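D-aminopeptidase (Burkholderia sp. LK4, PDB 5TZB) probably hydrolyses peptides and amides carrying an N-terminal beta-amino acid, as a beta-aminopeptidase of the Ntn-hydrolase type in peptidase family S58. Local coordinates at residues T109-R123 with P143-W157. Numbering follows the deposited sequence.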
loop_
_atom_site.group_PDB
_atom_site.type_symbol
_atom_site.label_atom_id
_atom_site.label_comp_id
_atom_site.label_asym_id
_atom_site.label_seq_id
_atom_site.Cartn_x
_atom_site.Cartn_y
_atom_site.Cartn_z
ATOM N N THR C 109 8.839 -8.545 -19.397
ATOM C CA THR C 109 8.555 -7.992 -20.716
ATOM C C THR C 109 9.403 -6.751 -20.954
ATOM O O THR C 109 10.033 -6.256 -20.027
ATOM C CB THR C 109 7.079 -7.573 -20.875
ATOM O OG1 THR C 109 6.779 -6.547 -19.911
ATOM C CG2 THR C 109 6.143 -8.768 -20.684
ATOM N N PRO C 110 9.394 -6.228 -22.188
ATOM C CA PRO C 110 9.910 -4.865 -22.323
ATOM C C PRO C 110 9.015 -3.863 -21.605
ATOM O O PRO C 110 7.885 -4.182 -21.211
ATOM C CB PRO C 110 9.861 -4.595 -23.829
ATOM C CG PRO C 110 9.687 -5.909 -24.470
ATOM C CD PRO C 110 9.047 -6.831 -23.492
ATOM N N ILE C 111 9.545 -2.661 -21.458
ATOM C CA ILE C 111 8.832 -1.502 -20.962
ATOM C C ILE C 111 8.648 -0.516 -22.092
ATOM O O ILE C 111 9.580 -0.277 -22.852
ATOM C CB ILE C 111 9.607 -0.799 -19.835
ATOM C CG1 ILE C 111 9.828 -1.758 -18.670
ATOM C CG2 ILE C 111 8.882 0.468 -19.368
ATOM C CD1 ILE C 111 10.933 -1.297 -17.728
ATOM N N ALA C 112 7.462 0.072 -22.190
ATOM C CA ALA C 112 7.214 1.056 -23.226
ATOM C C ALA C 112 6.589 2.328 -22.639
ATOM O O ALA C 112 5.844 2.281 -21.656
ATOM C CB ALA C 112 6.344 0.471 -24.318
ATOM N N TYR C 113 6.986 3.467 -23.205
ATOM C CA TYR C 113 6.383 4.765 -22.930
ATOM C C TYR C 113 5.597 5.235 -24.149
ATOM O O TYR C 113 6.104 5.132 -25.264
ATOM C CB TYR C 113 7.444 5.824 -22.631
ATOM C CG TYR C 113 8.318 5.643 -21.415
ATOM C CD1 TYR C 113 8.044 4.693 -20.445
ATOM C CD2 TYR C 113 9.429 6.462 -21.236
ATOM C CE1 TYR C 113 8.866 4.558 -19.327
ATOM C CE2 TYR C 113 10.245 6.339 -20.132
ATOM C CZ TYR C 113 9.964 5.393 -19.186
ATOM O OH TYR C 113 10.791 5.291 -18.092
ATOM N N THR C 114 4.405 5.795 -23.958
ATOM C CA THR C 114 3.701 6.430 -25.075
ATOM C C THR C 114 2.734 7.503 -24.543
ATOM O O THR C 114 2.878 7.939 -23.415
ATOM C CB THR C 114 2.963 5.382 -25.934
ATOM O OG1 THR C 114 2.458 5.990 -27.129
ATOM C CG2 THR C 114 1.839 4.725 -25.161
ATOM N N ASN C 115 1.768 7.949 -25.346
ATOM C CA ASN C 115 0.776 8.914 -24.865
ATOM C C ASN C 115 -0.424 8.212 -24.221
ATOM O O ASN C 115 -0.604 7.011 -24.412
ATOM C CB ASN C 115 0.299 9.819 -25.998
ATOM C CG ASN C 115 -0.535 9.072 -27.023
ATOM O OD1 ASN C 115 -1.716 8.800 -26.795
ATOM N ND2 ASN C 115 0.065 8.757 -28.164
ATOM N N THR C 116 -1.244 8.970 -23.488
ATOM C CA THR C 116 -2.327 8.410 -22.672
ATOM C C THR C 116 -3.353 7.576 -23.443
ATOM O O THR C 116 -3.878 6.597 -22.914
ATOM C CB THR C 116 -3.095 9.521 -21.914
ATOM O OG1 THR C 116 -2.163 10.480 -21.380
ATOM C CG2 THR C 116 -3.920 8.908 -20.781
ATOM N N HIS C 117 -3.660 7.966 -24.673
ATOM C CA HIS C 117 -4.708 7.285 -25.413
ATOM C C HIS C 117 -4.191 6.157 -26.311
ATOM O O HIS C 117 -4.960 5.527 -27.028
ATOM C CB HIS C 117 -5.507 8.309 -26.221
ATOM C CG HIS C 117 -6.348 9.204 -25.361
ATOM N ND1 HIS C 117 -7.106 10.240 -25.861
ATOM C CD2 HIS C 117 -6.567 9.190 -24.023
ATOM C CE1 HIS C 117 -7.738 10.842 -24.870
ATOM N NE2 HIS C 117 -7.431 10.220 -23.742
ATOM N N SER C 118 -2.900 5.879 -26.236
ATOM C CA SER C 118 -2.306 4.830 -27.049
ATOM C C SER C 118 -1.790 3.638 -26.230
ATOM O O SER C 118 -1.219 2.697 -26.792
ATOM C CB SER C 118 -1.158 5.416 -27.886
ATOM O OG SER C 118 -1.622 6.420 -28.768
ATOM N N VAL C 119 -1.975 3.679 -24.914
ATOM C CA VAL C 119 -1.436 2.636 -24.033
ATOM C C VAL C 119 -1.906 1.220 -24.384
ATOM O O VAL C 119 -1.099 0.290 -24.441
ATOM C CB VAL C 119 -1.777 2.930 -22.560
ATOM C CG1 VAL C 119 -1.464 1.695 -21.646
ATOM C CG2 VAL C 119 -1.013 4.175 -22.091
ATOM N N GLY C 120 -3.203 1.056 -24.626
ATOM C CA GLY C 120 -3.740 -0.250 -24.945
ATOM C C GLY C 120 -3.205 -0.857 -26.235
ATOM O O GLY C 120 -2.846 -2.047 -26.277
ATOM N N ALA C 121 -3.158 -0.045 -27.291
ATOM C CA ALA C 121 -2.660 -0.513 -28.580
ATOM C C ALA C 121 -1.188 -0.937 -28.444
ATOM O O ALA C 121 -0.780 -1.964 -28.978
ATOM C CB ALA C 121 -2.824 0.572 -29.658
ATOM N N VAL C 122 -0.405 -0.146 -27.719
ATOM C CA VAL C 122 0.999 -0.468 -27.477
ATOM C C VAL C 122 1.147 -1.737 -26.645
ATOM O O VAL C 122 1.974 -2.608 -26.956
ATOM C CB VAL C 122 1.736 0.706 -26.775
ATOM C CG1 VAL C 122 3.093 0.256 -26.225
ATOM C CG2 VAL C 122 1.869 1.910 -27.743
ATOM N N ARG C 123 0.328 -1.861 -25.608
ATOM C CA ARG C 123 0.393 -3.030 -24.746
ATOM C C ARG C 123 0.085 -4.314 -25.517
ATOM O O ARG C 123 0.822 -5.293 -25.418
ATOM C CB ARG C 123 -0.580 -2.889 -23.576
ATOM C CG ARG C 123 -0.527 -4.035 -22.565
ATOM C CD ARG C 123 -1.766 -4.901 -22.656
ATOM N NE ARG C 123 -1.808 -5.896 -21.595
ATOM C CZ ARG C 123 -2.470 -7.046 -21.662
ATOM N NH1 ARG C 123 -3.159 -7.364 -22.750
ATOM N NH2 ARG C 123 -2.448 -7.870 -20.625
ATOM N N PRO C 143 2.696 -6.955 -20.462
ATOM C CA PRO C 143 3.682 -5.885 -20.703
ATOM C C PRO C 143 3.478 -4.623 -19.844
ATOM O O PRO C 143 2.351 -4.273 -19.483
ATOM C CB PRO C 143 3.494 -5.556 -22.189
ATOM C CG PRO C 143 2.760 -6.769 -22.780
ATOM C CD PRO C 143 1.903 -7.267 -21.660
ATOM N N VAL C 144 4.577 -3.953 -19.515
ATOM C CA VAL C 144 4.503 -2.707 -18.770
ATOM C C VAL C 144 4.506 -1.534 -19.740
ATOM O O VAL C 144 5.475 -1.318 -20.465
ATOM C CB VAL C 144 5.672 -2.554 -17.766
ATOM C CG1 VAL C 144 5.624 -1.164 -17.086
ATOM C CG2 VAL C 144 5.631 -3.679 -16.706
ATOM N N VAL C 145 3.409 -0.787 -19.767
ATOM C CA VAL C 145 3.316 0.384 -20.618
ATOM C C VAL C 145 2.908 1.546 -19.733
ATOM O O VAL C 145 2.002 1.409 -18.904
ATOM C CB VAL C 145 2.313 0.203 -21.769
ATOM C CG1 VAL C 145 2.285 1.448 -22.659
ATOM C CG2 VAL C 145 2.682 -1.015 -22.600
ATOM N N MET C 146 3.625 2.664 -19.859
ATOM C CA MET C 146 3.334 3.855 -19.077
ATOM C C MET C 146 3.156 5.018 -20.035
ATOM O O MET C 146 3.452 4.885 -21.221
ATOM C CB MET C 146 4.442 4.106 -18.058
ATOM C CG MET C 146 4.509 3.004 -16.993
ATOM S SD MET C 146 5.842 3.215 -15.805
ATOM C CE MET C 146 7.236 2.681 -16.796
ATOM N N GLU C 147 2.664 6.154 -19.538
ATOM C CA GLU C 147 2.273 7.233 -20.429
ATOM C C GLU C 147 2.371 8.618 -19.811
ATOM O O GLU C 147 2.384 8.760 -18.588
ATOM C CB GLU C 147 0.832 7.019 -20.913
ATOM C CG GLU C 147 -0.215 6.925 -19.801
ATOM C CD GLU C 147 -0.612 8.288 -19.203
ATOM O OE1 GLU C 147 -0.481 9.330 -19.890
ATOM O OE2 GLU C 147 -1.068 8.305 -18.039
ATOM N N THR C 148 2.434 9.629 -20.671
ATOM C CA THR C 148 2.133 11.005 -20.279
ATOM C C THR C 148 1.243 11.624 -21.383
ATOM O O THR C 148 1.084 11.047 -22.463
ATOM C CB THR C 148 3.418 11.832 -20.047
ATOM O OG1 THR C 148 4.213 11.808 -21.232
ATOM C CG2 THR C 148 4.247 11.240 -18.883
ATOM N N TYR C 149 0.666 12.789 -21.113
ATOM C CA TYR C 149 -0.381 13.363 -21.965
ATOM C C TYR C 149 0.127 14.465 -22.918
ATOM O O TYR C 149 0.472 15.561 -22.473
ATOM C CB TYR C 149 -1.495 13.893 -21.053
ATOM C CG TYR C 149 -2.608 14.650 -21.731
ATOM C CD1 TYR C 149 -3.664 13.989 -22.341
ATOM C CD2 TYR C 149 -2.618 16.045 -21.728
ATOM C CE1 TYR C 149 -4.700 14.702 -22.964
ATOM C CE2 TYR C 149 -3.641 16.763 -22.339
ATOM C CZ TYR C 149 -4.681 16.087 -22.952
ATOM O OH TYR C 149 -5.689 16.811 -23.560
ATOM N N ASP C 150 0.153 14.179 -24.222
ATOM C CA ASP C 150 0.599 15.155 -25.218
ATOM C C ASP C 150 -0.571 15.819 -25.955
ATOM O O ASP C 150 -0.458 16.152 -27.123
ATOM C CB ASP C 150 1.545 14.510 -26.253
ATOM C CG ASP C 150 0.969 13.241 -26.908
ATOM O OD1 ASP C 150 -0.258 13.031 -26.900
ATOM O OD2 ASP C 150 1.758 12.455 -27.471
ATOM N N GLY C 151 -1.687 16.004 -25.257
ATOM C CA GLY C 151 -2.911 16.519 -25.854
ATOM C C GLY C 151 -2.848 17.905 -26.470
ATOM O O GLY C 151 -3.665 18.243 -27.320
ATOM N N LEU C 152 -1.872 18.708 -26.061
ATOM C CA LEU C 152 -1.753 20.069 -26.580
ATOM C C LEU C 152 -1.133 20.110 -27.978
ATOM O O LEU C 152 -1.692 20.722 -28.897
ATOM C CB LEU C 152 -0.937 20.934 -25.618
ATOM C CG LEU C 152 -1.056 22.445 -25.848
ATOM C CD1 LEU C 152 -2.485 22.947 -25.618
ATOM C CD2 LEU C 152 -0.083 23.177 -24.943
ATOM N N LEU C 153 0.011 19.450 -28.136
ATOM C CA LEU C 153 0.747 19.449 -29.394
ATOM C C LEU C 153 0.368 18.297 -30.308
ATOM O O LEU C 153 0.604 18.362 -31.508
ATOM C CB LEU C 153 2.261 19.420 -29.127
ATOM C CG LEU C 153 2.852 20.624 -28.392
ATOM C CD1 LEU C 153 4.323 20.403 -28.059
ATOM C CD2 LEU C 153 2.686 21.867 -29.275
ATOM N N ASN C 154 -0.220 17.248 -29.737
ATOM C CA ASN C 154 -0.561 16.038 -30.485
ATOM C C ASN C 154 -2.067 15.827 -30.564
ATOM O O ASN C 154 -2.797 16.174 -29.631
ATOM C CB ASN C 154 0.083 14.806 -29.832
ATOM C CG ASN C 154 -0.243 13.512 -30.560
ATOM O OD1 ASN C 154 -0.012 13.390 -31.765
ATOM N ND2 ASN C 154 -0.817 12.551 -29.836
ATOM N N ASP C 155 -2.520 15.242 -31.667
ATOM C CA ASP C 155 -3.912 14.838 -31.826
ATOM C C ASP C 155 -4.140 13.555 -31.024
ATOM O O ASP C 155 -4.187 12.455 -31.573
ATOM C CB ASP C 155 -4.231 14.638 -33.314
ATOM C CG ASP C 155 -5.659 14.172 -33.560
ATOM O OD1 ASP C 155 -6.544 14.450 -32.722
ATOM O OD2 ASP C 155 -5.892 13.535 -34.608
ATOM N N ILE C 156 -4.289 13.705 -29.714
ATOM C CA ILE C 156 -4.252 12.548 -28.833
ATOM C C ILE C 156 -5.520 11.700 -28.955
ATOM O O ILE C 156 -5.496 10.501 -28.659
ATOM C CB ILE C 156 -4.030 12.962 -27.354
ATOM C CG1 ILE C 156 -3.532 11.762 -26.538
ATOM C CG2 ILE C 156 -5.299 13.599 -26.748
ATOM C CD1 ILE C 156 -3.138 12.080 -25.097
ATOM N N TRP C 157 -6.616 12.314 -29.400
ATOM C CA TRP C 157 -7.860 11.580 -29.620
ATOM C C TRP C 157 -7.802 10.788 -30.918
ATOM O O TRP C 157 -8.591 9.871 -31.132
ATOM C CB TRP C 157 -9.052 12.538 -29.630
ATOM C CG TRP C 157 -9.438 13.002 -28.262
ATOM C CD1 TRP C 157 -9.195 14.234 -27.712
ATOM C CD2 TRP C 157 -10.140 12.246 -27.260
ATOM N NE1 TRP C 157 -9.697 14.286 -26.427
ATOM C CE2 TRP C 157 -10.274 13.081 -26.125
ATOM C CE3 TRP C 157 -10.658 10.947 -27.211
ATOM C CZ2 TRP C 157 -10.922 12.660 -24.962
ATOM C CZ3 TRP C 157 -11.289 10.529 -26.058
ATOM C CH2 TRP C 157 -11.418 11.385 -24.944
HETATM O O HOH W 1 -3.339 8.761 -29.066
#
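Thr116 OG1 donates to Glu147 OE1 at 2.5 Å, reaching the carboxylate from above, 51° out of its plane. Glu147 can meet it there because its chain is bent: CG sits between the backbone N and carbonyl carbon (chi1 58°) and chi2 bends again. The other oxygen, OE2, accepts from Asp94 N, so both carboxylate oxygens are engaged. Further along, the His117 ring directs its CE1 edge at the face of the Trp157 six-membered ring, with centroids 4.4 Å apart and planes at 59°, an edge-to-face pair. His117 ND1 adds a weak, bent bond to Ile156 O, which a water links to Asn115 OD1, while Asn115 ND2 is hydrogen-bonded to Thr65 OG1; His117 NE2 is hydrogen-bonded to Cys141 of the second subunit.

Strands 111-115 and 144-148 run parallel, fixed by bonds such as Met146 N to Ala112 O (2.9 Å). On one face Met146 CE meets the edge of the Tyr113 ring at CE1 (3.5 Å). On the other, Val145 CG1 packs against Val122 CG1 (3.8 Å), joining helix 119-129, the connection of this beta-alpha-beta unit, to the sheet through an apolar seam. Beyond it lies a buried polar network, where two donors, Thr116 OG1 and Asp94 N, fix the carboxylate's rotation.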